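Local coordinates for DUF411 domain-containing protein (Pseudomonas aeruginosa, PDB 6WIS) that binds a cysteine-bridged cluster of four copper ions and takes part in bacterial copper resistance, at residues D6-A11 and H33-M38; M51-T56 and E65-A70; D81-A86 and L111-Q116. One frame throughout, in Å; residues are numbered along the deposited sequence.

Contact 1: residues D6-A11 and H33-M38. With ZN (zinc ion), chain K.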
ATOM      1  N   ASP A   6       1.396   8.118   6.335  1.00 28.67           N
ATOM      2  CA  ASP A   6       0.378   9.057   5.868  1.00 30.21           C
ATOM      3  C   ASP A   6      -0.327   8.493   4.637  1.00 23.77           C
ATOM      4  O   ASP A   6       0.326   8.090   3.673  1.00 26.27           O
ATOM      5  CB  ASP A   6       0.974  10.428   5.541  1.00 33.84           C
ATOM      6  CG  ASP A   6      -0.108  11.498   5.330  1.00 38.55           C
ATOM      7  OD1 ASP A   6      -1.031  11.611   6.191  1.00 35.25           O
ATOM      8  OD2 ASP A   6      -0.037  12.224   4.314  1.00 39.83           O
ATOM      9  N   VAL A   7      -1.655   8.462   4.669  1.00 22.30           N
ATOM     10  CA  VAL A   7      -2.450   7.772   3.653  1.00 21.86           C
ATOM     11  C   VAL A   7      -3.308   8.782   2.892  1.00 29.59           C
ATOM     12  O   VAL A   7      -4.077   9.546   3.498  1.00 30.48           O
ATOM     13  CB  VAL A   7      -3.317   6.673   4.275  1.00 25.40           C
ATOM     14  CG1 VAL A   7      -4.142   5.963   3.186  1.00 21.29           C
ATOM     15  CG2 VAL A   7      -2.410   5.667   5.020  1.00 23.92           C
ATOM     16  N   HIS A   8      -3.175   8.775   1.567  1.00 25.40           N
ATOM     17  CA  HIS A   8      -4.069   9.491   0.657  1.00 26.29           C
ATOM     18  C   HIS A   8      -5.016   8.456   0.071  1.00 26.22           C
ATOM     19  O   HIS A   8      -4.561   7.504  -0.574  1.00 25.52           O
ATOM     20  CB  HIS A   8      -3.297  10.191  -0.471  1.00 26.35           C
ATOM     21  CG  HIS A   8      -2.009  10.816  -0.040  1.00 32.76           C
ATOM     22  ND1 HIS A   8      -1.834  12.181   0.040  1.00 37.54           N
ATOM     23  CD2 HIS A   8      -0.826  10.262   0.325  1.00 39.13           C
ATOM     24  CE1 HIS A   8      -0.604  12.444   0.444  1.00 38.66           C
ATOM     25  NE2 HIS A   8       0.029  11.297   0.627  1.00 39.75           N
ATOM     26  N   ARG A   9      -6.322   8.615   0.302  1.00 27.86           N
ATOM     27  CA  ARG A   9      -7.257   7.557  -0.067  1.00 26.47           C
ATOM     28  C   ARG A   9      -8.410   8.079  -0.919  1.00 24.85           C
ATOM     29  O   ARG A   9      -8.825   9.236  -0.808  1.00 28.23           O
ATOM     30  CB  ARG A   9      -7.806   6.840   1.176  1.00 20.68           C
ATOM     31  CG  ARG A   9      -8.528   7.746   2.172  1.00 26.95           C
ATOM     32  CD  ARG A   9      -9.169   6.931   3.293  1.00 30.03           C
ATOM     33  NE  ARG A   9      -9.605   7.758   4.409  1.00 34.91           N
ATOM     34  CZ  ARG A   9     -10.859   8.170   4.619  1.00 37.46           C
ATOM     35  NH1 ARG A   9     -11.831   7.844   3.778  1.00 31.15           N
ATOM     36  NH2 ARG A   9     -11.138   8.904   5.690  1.00 32.07           N
ATOM     37  N   ASP A  10      -8.920   7.187  -1.770  1.00 30.82           N
ATOM     38  CA  ASP A  10     -10.078   7.468  -2.613  1.00 33.27           C
ATOM     39  C   ASP A  10     -11.282   7.881  -1.779  1.00 36.75           C
ATOM     40  O   ASP A  10     -11.500   7.375  -0.670  1.00 33.43           O
ATOM     41  CB  ASP A  10     -10.429   6.235  -3.430  1.00 33.63           C
ATOM     42  CG  ASP A  10      -9.616   6.129  -4.696  1.00 38.52           C
ATOM     43  OD1 ASP A  10      -8.801   7.044  -4.956  1.00 34.14           O
ATOM     44  OD2 ASP A  10      -9.798   5.143  -5.437  1.00 43.85           O
ATOM     45  N   ALA A  11     -12.058   8.820  -2.304  1.00 28.74           N
ATOM     46  CA  ALA A  11     -13.304   9.175  -1.630  1.00 34.89           C
ATOM     47  C   ALA A  11     -14.259   7.986  -1.636  1.00 27.98           C
ATOM     48  O   ALA A  11     -14.298   7.210  -2.597  1.00 31.65           O
ATOM     49  CB  ALA A  11     -13.969  10.383  -2.308  1.00 30.68           C
ATOM     50  N   HIS A  33      -6.310  11.378   4.744  1.00 34.00           N
ATOM     51  CA  HIS A  33      -7.359  12.241   4.224  1.00 37.98           C
ATOM     52  C   HIS A  33      -7.837  11.672   2.905  1.00 35.57           C
ATOM     53  O   HIS A  33      -7.098  10.980   2.202  1.00 31.05           O
ATOM     54  CB  HIS A  33      -6.852  13.657   3.996  1.00 35.69           C
ATOM     55  CG  HIS A  33      -5.590  13.680   3.208  1.00 37.96           C
ATOM     56  ND1 HIS A  33      -4.370  13.377   3.769  1.00 35.73           N
ATOM     57  CD2 HIS A  33      -5.361  13.886   1.891  1.00 40.67           C
ATOM     58  CE1 HIS A  33      -3.436  13.435   2.838  1.00 39.56           C
ATOM     59  NE2 HIS A  33      -4.012  13.745   1.690  1.00 38.30           N
ATOM     60  N   VAL A  34      -9.083  11.998   2.590  1.00 37.21           N
ATOM     61  CA  VAL A  34      -9.640  11.806   1.266  1.00 30.22           C
ATOM     62  C   VAL A  34      -8.927  12.722   0.270  1.00 38.89           C
ATOM     63  O   VAL A  34      -8.751  13.925   0.516  1.00 30.25           O
ATOM     64  CB  VAL A  34     -11.151  12.066   1.338  1.00 35.61           C
ATOM     65  CG1 VAL A  34     -11.801  11.948  -0.006  1.00 31.56           C
ATOM     66  CG2 VAL A  34     -11.766  11.079   2.320  1.00 39.03           C
ATOM     67  N   GLU A  35      -8.525  12.152  -0.871  1.00 33.63           N
ATOM     68  CA  GLU A  35      -7.619  12.793  -1.829  1.00 38.25           C
ATOM     69  C   GLU A  35      -8.360  13.633  -2.868  1.00 32.76           C
ATOM     70  O   GLU A  35      -9.306  13.149  -3.488  1.00 34.93           O
ATOM     71  CB  GLU A  35      -6.795  11.737  -2.580  1.00 29.17           C
ATOM     72  CG  GLU A  35      -5.980  12.382  -3.720  1.00 35.12           C
ATOM     73  CD  GLU A  35      -4.987  13.263  -3.109  1.00 37.79           C
ATOM     74  OE1 GLU A  35      -4.626  12.796  -2.051  1.00 38.19           O
ATOM     75  OE2 GLU A  35      -4.631  14.380  -3.559  1.00 37.41           O
ATOM     76  N   ALA A  36      -7.892  14.867  -3.100  1.00 32.03           N
ATOM     77  CA  ALA A  36      -8.458  15.697  -4.164  1.00 29.85           C
ATOM     78  C   ALA A  36      -7.796  15.461  -5.515  1.00 41.38           C
ATOM     79  O   ALA A  36      -8.466  15.572  -6.544  1.00 34.07           O
ATOM     80  CB  ALA A  36      -8.342  17.185  -3.811  1.00 35.79           C
ATOM     81  N   ASP A  37      -6.477  15.135  -5.556  1.00 37.41           N
ATOM     82  CA  ASP A  37      -5.777  14.976  -6.842  1.00 40.12           C
ATOM     83  C   ASP A  37      -4.898  13.727  -6.762  1.00 37.52           C
ATOM     84  O   ASP A  37      -3.689  13.801  -6.508  1.00 33.78           O
ATOM     85  CB  ASP A  37      -4.961  16.214  -7.207  1.00 41.49           C
ATOM     86  CG  ASP A  37      -4.716  16.330  -8.721  1.00 49.24           C
ATOM     87  OD1 ASP A  37      -4.638  15.287  -9.429  1.00 42.51           O
ATOM     88  OD2 ASP A  37      -4.612  17.480  -9.198  1.00 55.67           O
HETATM   89  N   MSE A  38      -5.516  12.582  -7.014  1.00 33.75           N
HETATM   90  CA  MSE A  38      -4.842  11.313  -6.818  1.00 40.80           C
HETATM   91  C   MSE A  38      -3.830  11.030  -7.938  1.00 37.87           C
HETATM   92  O   MSE A  38      -2.783  10.432  -7.682  1.00 33.47           O
HETATM   93  CB  MSE A  38      -5.857  10.172  -6.706  1.00 30.51           C
HETATM   94  CG  MSE A  38      -5.186   8.840  -6.412  1.00 29.77           C
HETATM   95 SE   MSE A  38      -4.402   8.844  -4.592  0.66 33.66          SE
HETATM   96  CE  MSE A  38      -5.983   8.250  -3.654  1.00 26.45           C
TER
HETATM   97 ZN    ZN K 209      -3.318  13.593  -0.373  1.00 40.74          ZN
HETATM   98  O   HOH W   1      -3.181  13.345   5.998  1.00 36.27           O
HETATM   99  O   HOH W   2     -10.789  10.775  -4.121  1.00 44.09           O
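H8 and H33 point the same way from neighbouring parallel strands, 4-9 and 29-34, the two strands of a beta-alpha-beta unit whose helix is 14-24. Together with E35 they hold a zinc ion at the protein surface. H8 CB starts 3.3 Å from E35 OE1. CG lies anti to the carbonyl carbon (chi1 -39°), and the ring beyond it brings ND1 to the zinc at 2.1 Å. CE1, on the far side of ND1, passes 3.8 Å from H33 CE1, the two ring planes standing at 83°. The zinc is also bound by H33 NE2, at 2.2 Å, and by E35 OE1, at 2.3 Å. The other E35 oxygen, OE2, accepts D37 N, tying the carboxylate to the turn before helix 38-45. A water bridges D6 OD1 and H33 ND1, and D6 OD1 also meets T31. The strands are joined by H33 N to V7 O, R9 N to H33 O and E35 N to R9 O. R9, salt-bridged to D32, lays one guanidinium face over V34 CG2, which lies 3.5 Å from R9 NH1. The selenomethionine M38, its chain bent, sets CE 3.3 Å from D10 OD1, the two side chains crossing at about a right angle.

Contact 2: residues M51-T56 and E65-A70. With CU (copper (II) ion), chain C; CU (copper (II) ion), chain D.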
HETATM    1  N   MSE A  51      -0.214   0.034 -11.861  1.00 41.02           N
HETATM    2  CA  MSE A  51       0.066  -0.597 -10.562  1.00 37.92           C
HETATM    3  C   MSE A  51      -0.724   0.168  -9.506  1.00 32.74           C
HETATM    4  O   MSE A  51      -0.523  -0.097  -8.357  1.00 29.80           O
HETATM    5  CB  MSE A  51       1.560  -0.554 -10.272  1.00 37.20           C
HETATM    6  CG  MSE A  51       2.169  -1.922 -10.218  1.00 53.77           C
HETATM    7 SE   MSE A  51       4.075  -1.914  -9.926  0.62 54.17          SE
HETATM    8  CE  MSE A  51       4.800  -3.076 -11.296  1.00 34.95           C
ATOM      9  N   GLY A  52      -1.589   1.081  -9.942  1.00 30.23           N
ATOM     10  CA  GLY A  52      -2.359   1.881  -9.013  1.00 27.82           C
ATOM     11  C   GLY A  52      -3.428   1.081  -8.292  1.00 28.76           C
ATOM     12  O   GLY A  52      -3.864   0.008  -8.710  1.00 30.14           O
ATOM     13  N   SER A  53      -3.879   1.639  -7.177  1.00 27.79           N
ATOM     14  CA  SER A  53      -4.890   0.999  -6.358  1.00 25.68           C
ATOM     15  C   SER A  53      -5.789   2.116  -5.857  1.00 26.90           C
ATOM     16  O   SER A  53      -5.820   3.208  -6.435  1.00 27.76           O
ATOM     17  CB  SER A  53      -4.215   0.163  -5.253  1.00 26.83           C
ATOM     18  OG  SER A  53      -5.144  -0.607  -4.518  1.00 25.40           O
ATOM     19  N   CYS A  54      -6.514   1.854  -4.764  1.00 24.12           N
ATOM     20  CA  CYS A  54      -7.515   2.777  -4.229  1.00 23.74           C
ATOM     21  C   CYS A  54      -6.953   3.769  -3.205  1.00 26.50           C
ATOM     22  O   CYS A  54      -7.662   4.703  -2.794  1.00 20.46           O
ATOM     23  CB  CYS A  54      -8.633   1.949  -3.580  1.00 25.58           C
ATOM     24  SG  CYS A  54      -7.904   0.655  -2.503  1.00 27.53           S
ATOM     25  N   HIS A  55      -5.723   3.570  -2.741  1.00 22.14           N
ATOM     26  CA  HIS A  55      -5.127   4.510  -1.797  1.00 21.27           C
ATOM     27  C   HIS A  55      -3.610   4.451  -1.946  1.00 23.48           C
ATOM     28  O   HIS A  55      -3.068   3.482  -2.473  1.00 22.65           O
ATOM     29  CB  HIS A  55      -5.535   4.189  -0.349  1.00 22.50           C
ATOM     30  CG  HIS A  55      -5.014   2.868   0.147  1.00 20.96           C
ATOM     31  ND1 HIS A  55      -5.821   1.766   0.338  1.00 23.70           N
ATOM     32  CD2 HIS A  55      -3.758   2.471   0.476  1.00 22.57           C
ATOM     33  CE1 HIS A  55      -5.093   0.748   0.767  1.00 23.22           C
ATOM     34  NE2 HIS A  55      -3.832   1.142   0.840  1.00 23.54           N
ATOM     35  N   THR A  56      -2.927   5.482  -1.454  1.00 21.84           N
ATOM     36  CA  THR A  56      -1.468   5.557  -1.520  1.00 21.13           C
ATOM     37  C   THR A  56      -0.961   6.009  -0.156  1.00 22.74           C
ATOM     38  O   THR A  56      -1.332   7.091   0.304  1.00 24.37           O
ATOM     39  CB  THR A  56      -0.990   6.531  -2.601  1.00 27.01           C
ATOM     40  OG1 THR A  56      -1.575   6.184  -3.871  1.00 28.48           O
ATOM     41  CG2 THR A  56       0.538   6.468  -2.716  1.00 26.09           C
ATOM     42  N   GLU A  65       1.334   1.278  -2.087  1.00 26.26           N
ATOM     43  CA  GLU A  65       0.198   1.403  -2.989  1.00 24.63           C
ATOM     44  C   GLU A  65      -0.761   0.251  -2.727  1.00 24.06           C
ATOM     45  O   GLU A  65      -0.400  -0.915  -2.903  1.00 22.74           O
ATOM     46  CB  GLU A  65       0.661   1.403  -4.449  1.00 25.38           C
ATOM     47  CG  GLU A  65      -0.462   1.622  -5.460  1.00 22.38           C
ATOM     48  CD  GLU A  65      -1.042   3.036  -5.404  1.00 30.98           C
ATOM     49  OE1 GLU A  65      -0.406   3.884  -4.745  1.00 31.71           O
ATOM     50  OE2 GLU A  65      -2.123   3.303  -6.013  1.00 26.44           O
ATOM     51  N   GLY A  66      -1.963   0.571  -2.288  1.00 24.66           N
ATOM     52  CA  GLY A  66      -2.941  -0.484  -2.110  1.00 21.90           C
ATOM     53  C   GLY A  66      -2.825  -1.269  -0.806  1.00 25.88           C
ATOM     54  O   GLY A  66      -2.209  -0.855   0.192  1.00 23.27           O
ATOM     55  N   HIS A  67      -3.471  -2.430  -0.821  1.00 22.68           N
ATOM     56  CA  HIS A  67      -3.702  -3.218   0.391  1.00 24.77           C
ATOM     57  C   HIS A  67      -2.491  -4.096   0.737  1.00 26.35           C
ATOM     58  O   HIS A  67      -2.570  -5.321   0.807  1.00 23.94           O
ATOM     59  CB  HIS A  67      -4.983  -4.023   0.207  1.00 24.47           C
ATOM     60  CG  HIS A  67      -6.216  -3.166   0.208  1.00 22.94           C
ATOM     61  ND1 HIS A  67      -6.941  -2.912   1.352  1.00 24.55           N
ATOM     62  CD2 HIS A  67      -6.810  -2.454  -0.776  1.00 20.60           C
ATOM     63  CE1 HIS A  67      -7.935  -2.088   1.073  1.00 26.88           C
ATOM     64  NE2 HIS A  67      -7.879  -1.789  -0.212  1.00 21.12           N
ATOM     65  N   VAL A  68      -1.357  -3.431   0.971  1.00 27.18           N
ATOM     66  CA  VAL A  68      -0.118  -4.122   1.377  1.00 23.12           C
ATOM     67  C   VAL A  68      -0.234  -4.559   2.834  1.00 24.03           C
ATOM     68  O   VAL A  68      -0.566  -3.728   3.699  1.00 23.51           O
ATOM     69  CB  VAL A  68       1.093  -3.204   1.198  1.00 24.89           C
ATOM     70  CG1 VAL A  68       2.378  -3.967   1.582  1.00 19.92           C
ATOM     71  CG2 VAL A  68       1.197  -2.639  -0.258  1.00 23.99           C
ATOM     72  N   PRO A  69       0.040  -5.820   3.165  1.00 22.93           N
ATOM     73  CA  PRO A  69       0.002  -6.231   4.575  1.00 23.45           C
ATOM     74  C   PRO A  69       1.072  -5.518   5.393  1.00 26.12           C
ATOM     75  O   PRO A  69       2.154  -5.201   4.893  1.00 20.48           O
ATOM     76  CB  PRO A  69       0.271  -7.744   4.506  1.00 25.23           C
ATOM     77  CG  PRO A  69      -0.259  -8.136   3.124  1.00 28.18           C
ATOM     78  CD  PRO A  69       0.190  -6.975   2.258  1.00 24.65           C
ATOM     79  N   ALA A  70       0.770  -5.315   6.681  1.00 25.58           N
ATOM     80  CA  ALA A  70       1.686  -4.611   7.578  1.00 25.37           C
ATOM     81  C   ALA A  70       3.088  -5.218   7.568  1.00 29.98           C
ATOM     82  O   ALA A  70       4.087  -4.490   7.505  1.00 28.82           O
ATOM     83  CB  ALA A  70       1.118  -4.604   9.000  1.00 26.49           C
TER
HETATM   84 CU    CU C 201      -7.791   1.880  -0.611  1.00 23.20          CU
HETATM   85 CU    CU D 202      -9.293  -0.497  -1.089  1.00 26.31          CU
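C54 SG with H55 ND1, and C54 SG with H67 NE2, supply two of the three protein ligands of each of two neighbouring copper ions; C16 is the third at the first and C15 at the second. The thiolate bridges both ions at 2.3 Å, from SG to each copper. The edge of the H55 ring meets the face of H67, CE1 over the ring centre, in an edge-to-face pair with planes at 71°.

The next shell fixes the ligands. H55 NE2 gives a weak hydrogen bond to G66 O at 2.7 Å, while G66 CA lies over the H55 ring face in a CH-pi contact. G66 N in turn donates to H55 O. H67 ND1 is held by P95 O, and S53 OG, bonded to G89 O, sits 3.3 Å from G66 CA. Farther out, the E65 carboxylate straps the ligand segment at both ends: OE2 takes S53 N at 2.7 Å through its anti lone pair, and OE1 takes T56 OG1 at 2.7 Å on its syn side. K42 adds a salt bridge to OE2. M51 O is buried without a polar partner.

T56 and E65 form a non-hydrogen-bonded antiparallel pair between strands 55-59 and 62-65. W19 of helix 14-24 packs on both histidine rings, and helix 38-45 touches T56.

Contact 3: residues D81-A86 and L111-Q116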
ATOM      1  N   ASP A  81      17.256  -0.852  -1.506  1.00 35.26           N
ATOM      2  CA  ASP A  81      17.100  -0.760  -2.955  1.00 42.24           C
ATOM      3  C   ASP A  81      15.669  -0.436  -3.407  1.00 40.21           C
ATOM      4  O   ASP A  81      15.468  -0.170  -4.600  1.00 39.56           O
ATOM      5  CB  ASP A  81      17.551  -2.071  -3.614  1.00 34.81           C
ATOM      6  CG  ASP A  81      16.820  -3.275  -3.057  1.00 43.76           C
ATOM      7  OD1 ASP A  81      16.716  -3.380  -1.816  1.00 45.79           O
ATOM      8  OD2 ASP A  81      16.343  -4.112  -3.851  1.00 46.44           O
ATOM      9  N   LEU A  82      14.679  -0.445  -2.511  1.00 39.91           N
ATOM     10  CA  LEU A  82      13.276  -0.276  -2.893  1.00 39.44           C
ATOM     11  C   LEU A  82      12.752   1.089  -2.466  1.00 35.21           C
ATOM     12  O   LEU A  82      12.976   1.536  -1.336  1.00 34.62           O
ATOM     13  CB  LEU A  82      12.382  -1.367  -2.288  1.00 36.75           C
ATOM     14  CG  LEU A  82      12.674  -2.815  -2.676  1.00 37.12           C
ATOM     15  CD1 LEU A  82      11.689  -3.749  -1.998  1.00 36.10           C
ATOM     16  CD2 LEU A  82      12.649  -3.001  -4.187  1.00 32.25           C
ATOM     17  N   VAL A  83      12.024   1.727  -3.381  1.00 32.97           N
ATOM     18  CA  VAL A  83      11.388   3.015  -3.141  1.00 37.36           C
ATOM     19  C   VAL A  83       9.878   2.893  -2.906  1.00 34.57           C
ATOM     20  O   VAL A  83       9.219   3.905  -2.635  1.00 26.58           O
ATOM     21  CB  VAL A  83      11.673   3.954  -4.330  1.00 40.28           C
ATOM     22  CG1 VAL A  83      10.816   3.555  -5.513  1.00 37.08           C
ATOM     23  CG2 VAL A  83      11.472   5.431  -3.946  1.00 50.00           C
ATOM     24  N   GLY A  84       9.314   1.694  -3.012  1.00 32.54           N
ATOM     25  CA  GLY A  84       7.883   1.520  -2.827  1.00 30.10           C
ATOM     26  C   GLY A  84       7.497   0.070  -3.028  1.00 27.21           C
ATOM     27  O   GLY A  84       8.276  -0.740  -3.539  1.00 27.58           O
ATOM     28  N   ALA A  85       6.290  -0.255  -2.560  1.00 24.72           N
ATOM     29  CA  ALA A  85       5.687  -1.559  -2.814  1.00 27.36           C
ATOM     30  C   ALA A  85       4.212  -1.344  -3.118  1.00 25.38           C
ATOM     31  O   ALA A  85       3.591  -0.429  -2.576  1.00 23.15           O
ATOM     32  CB  ALA A  85       5.847  -2.510  -1.641  1.00 24.78           C
ATOM     33  N   ALA A  86       3.673  -2.174  -4.012  1.00 23.15           N
ATOM     34  CA  ALA A  86       2.304  -2.042  -4.497  1.00 28.76           C
ATOM     35  C   ALA A  86       1.613  -3.394  -4.475  1.00 24.45           C
ATOM     36  O   ALA A  86       2.223  -4.424  -4.820  1.00 24.96           O
ATOM     37  CB  ALA A  86       2.247  -1.491  -5.957  1.00 21.79           C
ATOM     38  N   LEU A 111       9.437  -2.043  -5.828  1.00 35.70           N
ATOM     39  CA  LEU A 111       9.979  -1.327  -7.004  1.00 36.81           C
ATOM     40  C   LEU A 111      11.265  -0.578  -6.678  1.00 32.96           C
ATOM     41  O   LEU A 111      11.300   0.078  -5.669  1.00 33.98           O
ATOM     42  CB  LEU A 111       8.931  -0.311  -7.434  1.00 40.80           C
ATOM     43  CG  LEU A 111       7.689  -0.937  -8.029  1.00 44.13           C
ATOM     44  CD1 LEU A 111       6.633   0.119  -8.275  1.00 59.32           C
ATOM     45  CD2 LEU A 111       8.050  -1.670  -9.299  1.00 42.20           C
ATOM     46  N   THR A 112      12.279  -0.737  -7.516  1.00 37.08           N
ATOM     47  CA  THR A 112      13.478   0.076  -7.388  1.00 40.71           C
ATOM     48  C   THR A 112      13.319   1.365  -8.191  1.00 45.27           C
ATOM     49  O   THR A 112      12.401   1.515  -9.003  1.00 42.20           O
ATOM     50  CB  THR A 112      14.709  -0.684  -7.868  1.00 39.95           C
ATOM     51  OG1 THR A 112      14.668  -0.760  -9.295  1.00 45.65           O
ATOM     52  CG2 THR A 112      14.712  -2.109  -7.297  1.00 43.91           C
ATOM     53  N   ARG A 113      14.240   2.303  -7.960  1.00 48.28           N
ATOM     54  CA  ARG A 113      14.300   3.488  -8.812  1.00 51.41           C
ATOM     55  C   ARG A 113      14.565   3.124 -10.269  1.00 54.34           C
ATOM     56  O   ARG A 113      13.984   3.724 -11.177  1.00 56.40           O
ATOM     57  CB  ARG A 113      15.362   4.457  -8.300  1.00 51.87           C
ATOM     58  CG  ARG A 113      14.794   5.428  -7.270  1.00 57.64           C
ATOM     59  CD  ARG A 113      15.854   6.345  -6.691  1.00 54.93           C
ATOM     60  NE  ARG A 113      15.624   6.562  -5.266  1.00 60.25           N
ATOM     61  CZ  ARG A 113      14.727   7.413  -4.772  1.00 57.46           C
ATOM     62  NH1 ARG A 113      13.969   8.132  -5.594  1.00 53.53           N
ATOM     63  NH2 ARG A 113      14.586   7.539  -3.453  1.00 52.58           N
ATOM     64  N   SER A 114      15.420   2.134 -10.524  1.00 56.36           N
ATOM     65  CA  SER A 114      15.708   1.765 -11.908  1.00 52.16           C
ATOM     66  C   SER A 114      14.480   1.204 -12.615  1.00 62.58           C
ATOM     67  O   SER A 114      14.545   0.853 -13.799  1.00 70.71           O
ATOM     68  CB  SER A 114      16.862   0.759 -11.975  1.00 58.39           C
ATOM     69  OG  SER A 114      16.784  -0.210 -10.937  1.00 66.30           O
ATOM     70  N   GLY A 115      13.351   1.129 -11.912  1.00 59.32           N
ATOM     71  CA  GLY A 115      12.154   0.541 -12.466  1.00 54.26           C
ATOM     72  C   GLY A 115      12.036  -0.949 -12.256  1.00 56.82           C
ATOM     73  O   GLY A 115      11.024  -1.538 -12.666  1.00 66.96           O
ATOM     74  N   GLN A 116      13.024  -1.580 -11.628  1.00 49.59           N
ATOM     75  CA  GLN A 116      12.974  -3.019 -11.437  1.00 56.53           C
ATOM     76  C   GLN A 116      11.840  -3.396 -10.489  1.00 52.04           C
ATOM     77  O   GLN A 116      11.614  -2.739  -9.471  1.00 43.12           O
ATOM     78  CB  GLN A 116      14.311  -3.528 -10.896  1.00 56.69           C
ATOM     79  CG  GLN A 116      14.361  -5.035 -10.693  1.00 61.36           C
ATOM     80  CD  GLN A 116      13.989  -5.809 -11.951  1.00 69.65           C
ATOM     81  OE1 GLN A 116      14.686  -5.739 -12.965  1.00 79.92           O
ATOM     82  NE2 GLN A 116      12.885  -6.550 -11.890  1.00 67.67           N
TER
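V83 and L111 are joined by a backbone hydrogen bond where strand 84-86 meets the end of strand 106-111. V83 N donates to L111 O at 2.9 Å, nearly along the C=O axis, and L111 N returns a bond of 2.9 Å to G84 O. L111 O also receives L82 CA in a CA-H...O contact at 3.4 Å, and D81 O meets T112 CA in the same way.

Several other polar groups are satisfied outside the pair: L82 O accepts K62 NZ, and D81 OD2 forms a salt bridge with R79. Beyond L111 the chain reverses through a type I turn from T112 to G115, linking strands 106-111 and 117-123 as a hairpin; at the backbone angles of G115 a CB would be jammed against the preceding carbonyl O, which calls for glycine. T112 N donates to Q116 O, closing the base of the loop. T112 OG1, set between its backbone N and carbonyl carbon (chi1 73°), accepts Q116 N at 3.0 Å and shares a hydrogen bond with S114 OG at 2.7 Å.

Apolar atoms fill in around this polar frame. T112 CG2 touches L82 CD2 at 3.8 Å, and V83 CG2 lies over one guanidinium face of R113, offset toward its rim and 3.8 Å from NH2. L111 carries its side chain onto F63, P48 and M51, while L82 reaches L76 and L120. Cohesion between the segments therefore rests on two main-chain hydrogen bonds and on carbon contacts. No side-chain hydrogen bond or salt bridge spans the contact; T112 OG1 is engaged within its own turn and the D81 carboxylate with R79.

How the contacts relate
One mixed sheet carries all three contacts. Contact 2 lies near the centre of the chain and is buried; contacts 1 and 3 sit about 13 Å from that centre (centre to centre), contact 1 at the surface and contact 3 partly buried. Contact 1 abuts contact 2 through the neighbouring strands 4-9 and 55-59, with probable hydrogen bonds from T56 N to H8 O and from D10 N to C54 O. Contact 3 joins contact 2 on its other flank, where E65 N meets A85 O and M51 packs on L111. The chemistry changes across the sheet: histidine and carboxylate hold zinc in contact 1, thiolate and histidine hold copper in contact 2, and contact 3 has no metal.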